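Local coordinates for parahox neighbor (Phaeodactylum tricornutum CCAP 1055/1, PDB 5Z5M), which probably completes the conversion of urate to (S)-allantoin, hydrolysing 5-hydroxyisourate and decarboxylating the product, at residues 127-132 / 137-142. Numbering follows the deposited sequence.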
ATOM      1  N   PHE A 127      25.367  26.334  -0.141  1.00 13.64           N
ATOM      2  CA  PHE A 127      24.234  25.486   0.192  1.00 14.99           C
ATOM      3  C   PHE A 127      22.959  26.138  -0.308  1.00 17.82           C
ATOM      4  O   PHE A 127      22.636  27.264   0.070  1.00 17.66           O
ATOM      5  CB  PHE A 127      24.161  25.248   1.700  1.00 16.48           C
ATOM      6  CG  PHE A 127      22.970  24.444   2.136  1.00 15.11           C
ATOM      7  CD1 PHE A 127      22.962  23.064   2.006  1.00 14.43           C
ATOM      8  CD2 PHE A 127      21.868  25.065   2.690  1.00 17.15           C
ATOM      9  CE1 PHE A 127      21.867  22.319   2.415  1.00 11.53           C
ATOM     10  CE2 PHE A 127      20.769  24.326   3.103  1.00 11.64           C
ATOM     11  CZ  PHE A 127      20.775  22.950   2.965  1.00 15.39           C
ATOM     12  N   ILE A 128      22.239  25.422  -1.163  1.00 17.66           N
ATOM     13  CA  ILE A 128      21.009  25.933  -1.742  1.00 15.67           C
ATOM     14  C   ILE A 128      19.836  25.045  -1.342  1.00 12.75           C
ATOM     15  O   ILE A 128      19.917  23.819  -1.423  1.00 14.77           O
ATOM     16  CB  ILE A 128      21.117  26.021  -3.280  1.00 17.26           C
ATOM     17  CG1 ILE A 128      22.308  26.898  -3.668  1.00 18.26           C
ATOM     18  CG2 ILE A 128      19.824  26.559  -3.890  1.00 16.16           C
ATOM     19  CD1 ILE A 128      22.619  26.885  -5.150  1.00 17.78           C
ATOM     20  N   LEU A 129      18.755  25.671  -0.890  1.00 12.73           N
ATOM     21  CA  LEU A 129      17.566  24.945  -0.460  1.00 16.82           C
ATOM     22  C   LEU A 129      16.292  25.667  -0.893  1.00 21.74           C
ATOM     23  O   LEU A 129      16.054  26.812  -0.503  1.00 25.75           O
ATOM     24  CB  LEU A 129      17.570  24.755   1.060  1.00 13.87           C
ATOM     25  CG  LEU A 129      16.408  23.929   1.609  1.00 13.18           C
ATOM     26  CD1 LEU A 129      16.438  22.508   1.055  1.00 22.38           C
ATOM     27  CD2 LEU A 129      16.422  23.905   3.128  1.00 22.64           C
ATOM     28  N   ALA A 130      15.484  24.995  -1.706  1.00 14.42           N
ATOM     29  CA  ALA A 130      14.225  25.562  -2.174  1.00 23.24           C
ATOM     30  C   ALA A 130      13.042  24.977  -1.414  1.00 27.16           C
ATOM     31  O   ALA A 130      12.520  23.924  -1.780  1.00 43.54           O
ATOM     32  CB  ALA A 130      14.058  25.316  -3.661  1.00 22.97           C
ATOM     33  N   VAL A 131      12.626  25.651  -0.349  1.00 29.05           N
ATOM     34  CA  VAL A 131      11.473  25.207   0.427  1.00 51.29           C
ATOM     35  C   VAL A 131      10.528  26.383   0.674  1.00 52.03           C
ATOM     36  O   VAL A 131      10.969  27.495   0.974  1.00 39.58           O
ATOM     37  CB  VAL A 131      11.891  24.585   1.791  1.00 50.22           C
ATOM     38  CG1 VAL A 131      10.665  24.248   2.644  1.00 53.09           C
ATOM     39  CG2 VAL A 131      12.760  23.355   1.584  1.00 46.10           C
ATOM     40  N   ARG A 132       9.232  26.142   0.513  1.00 43.79           N
ATOM     41  CA  ARG A 132       8.221  27.151   0.800  1.00 51.31           C
ATOM     42  C   ARG A 132       7.988  27.279   2.299  1.00 39.81           C
ATOM     43  O   ARG A 132       7.540  26.330   2.943  1.00 34.43           O
ATOM     44  CB  ARG A 132       6.915  26.809   0.086  1.00 28.70           C
ATOM     45  CG  ARG A 132       7.014  26.934  -1.417  1.00 37.81           C
ATOM     46  CD  ARG A 132       5.679  26.708  -2.084  1.00 46.84           C
ATOM     47  NE  ARG A 132       5.751  26.993  -3.512  1.00 26.31           N
ATOM     48  CZ  ARG A 132       5.498  28.182  -4.049  1.00 35.91           C
ATOM     49  NH1 ARG A 132       5.157  29.203  -3.275  1.00 32.92           N
ATOM     50  NH2 ARG A 132       5.586  28.349  -5.360  1.00 21.06           N
ATOM     51  N   HIS A 137      13.936  23.804  11.526  1.00 16.90           N
ATOM     52  CA  HIS A 137      14.148  22.364  11.592  1.00 16.88           C
ATOM     53  C   HIS A 137      14.487  21.816  10.211  1.00 16.47           C
ATOM     54  O   HIS A 137      15.429  21.045  10.066  1.00 18.15           O
ATOM     55  CB  HIS A 137      12.923  21.659  12.164  1.00 17.06           C
ATOM     56  CG  HIS A 137      12.551  22.122  13.538  1.00 29.87           C
ATOM     57  ND1 HIS A 137      13.270  21.771  14.659  1.00 32.34           N
ATOM     58  CD2 HIS A 137      11.531  22.899  13.972  1.00 33.71           C
ATOM     59  CE1 HIS A 137      12.713  22.318  15.726  1.00 33.74           C
ATOM     60  NE2 HIS A 137      11.656  23.006  15.336  1.00 39.54           N
ATOM     61  N   THR A 138      13.729  22.241   9.202  1.00 18.34           N
ATOM     62  CA  THR A 138      13.970  21.839   7.815  1.00 19.98           C
ATOM     63  C   THR A 138      15.375  22.221   7.339  1.00 14.53           C
ATOM     64  O   THR A 138      16.106  21.394   6.792  1.00 14.81           O
ATOM     65  CB  THR A 138      12.937  22.473   6.862  1.00 22.91           C
ATOM     66  OG1 THR A 138      11.615  22.101   7.272  1.00 33.13           O
ATOM     67  CG2 THR A 138      13.171  22.015   5.430  1.00 23.50           C
ATOM     68  N   VAL A 139      15.747  23.477   7.556  1.00 12.92           N
ATOM     69  CA  VAL A 139      17.054  23.967   7.130  1.00 16.27           C
ATOM     70  C   VAL A 139      18.206  23.216   7.802  1.00 12.57           C
ATOM     71  O   VAL A 139      19.142  22.777   7.135  1.00 16.44           O
ATOM     72  CB  VAL A 139      17.191  25.470   7.411  1.00 15.03           C
ATOM     73  CG1 VAL A 139      18.579  25.946   7.048  1.00 21.44           C
ATOM     74  CG2 VAL A 139      16.135  26.243   6.631  1.00 17.19           C
ATOM     75  N   LEU A 140      18.130  23.057   9.121  1.00 11.36           N
ATOM     76  CA  LEU A 140      19.191  22.372   9.853  1.00 12.72           C
ATOM     77  C   LEU A 140      19.268  20.894   9.482  1.00 15.68           C
ATOM     78  O   LEU A 140      20.363  20.340   9.351  1.00 15.67           O
ATOM     79  CB  LEU A 140      18.989  22.531  11.363  1.00 18.38           C
ATOM     80  CG  LEU A 140      19.343  23.916  11.905  1.00 16.25           C
ATOM     81  CD1 LEU A 140      18.798  24.092  13.315  1.00 31.50           C
ATOM     82  CD2 LEU A 140      20.856  24.103  11.885  1.00 19.40           C
ATOM     83  N   ALA A 141      18.110  20.262   9.298  1.00 12.13           N
ATOM     84  CA  ALA A 141      18.073  18.858   8.897  1.00 13.10           C
ATOM     85  C   ALA A 141      18.687  18.664   7.512  1.00 11.15           C
ATOM     86  O   ALA A 141      19.419  17.702   7.278  1.00 13.84           O
ATOM     87  CB  ALA A 141      16.647  18.334   8.918  1.00 16.26           C
ATOM     88  N   ALA A 142      18.387  19.587   6.603  1.00 13.93           N
ATOM     89  CA  ALA A 142      18.899  19.517   5.239  1.00 17.17           C
ATOM     90  C   ALA A 142      20.414  19.705   5.222  1.00 16.07           C
ATOM     91  O   ALA A 142      21.140  18.917   4.619  1.00 11.82           O
ATOM     92  CB  ALA A 142      18.221  20.560   4.359  1.00 14.63           C
TER
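Phe127, Leu129 and Val131 meet one side of helix 136-146 through apolar contacts, and no hydrogen bond crosses between 127-132 and 137-142. CZ of Phe127 lies 3.8 Å from CB of Ala142, which sits at the ring edge, in its plane. With CG anti to the backbone N (chi1 177°), the ring extends on toward the helix and brings CZ to Ala142. The same ring packs edge-to-face with Tyr119. With the ring cut back to an alanine here, a gap would probably open beside Ala142 and Tyr119 would lose its aromatic partner. Leu129 uses one branch: its CD2 is 4.0 Å from Ala142 CB and 4.2 Å from Val139 CG2. The Ala142 methyl thus touches both Phe127 and Leu129. Val131 and Thr138 meet tip to tip, CG2 to CG2, at 4.1 Å. The polar branch of Thr138 is used elsewhere, as OG1 hydrogen-bonds to Thr135 OG1. The contact packs an extended loop of the OHCU decarboxylase region against the helix that follows it. Ile128 and Ala130 face helix 151-173, where the backbone N of Ala130 hydrogen-bonds to Gln161 OE1, while Val139 meets helix 106-123 through Phe112, and helix 249-256 of the second subunit packs on Thr138 through Glu251.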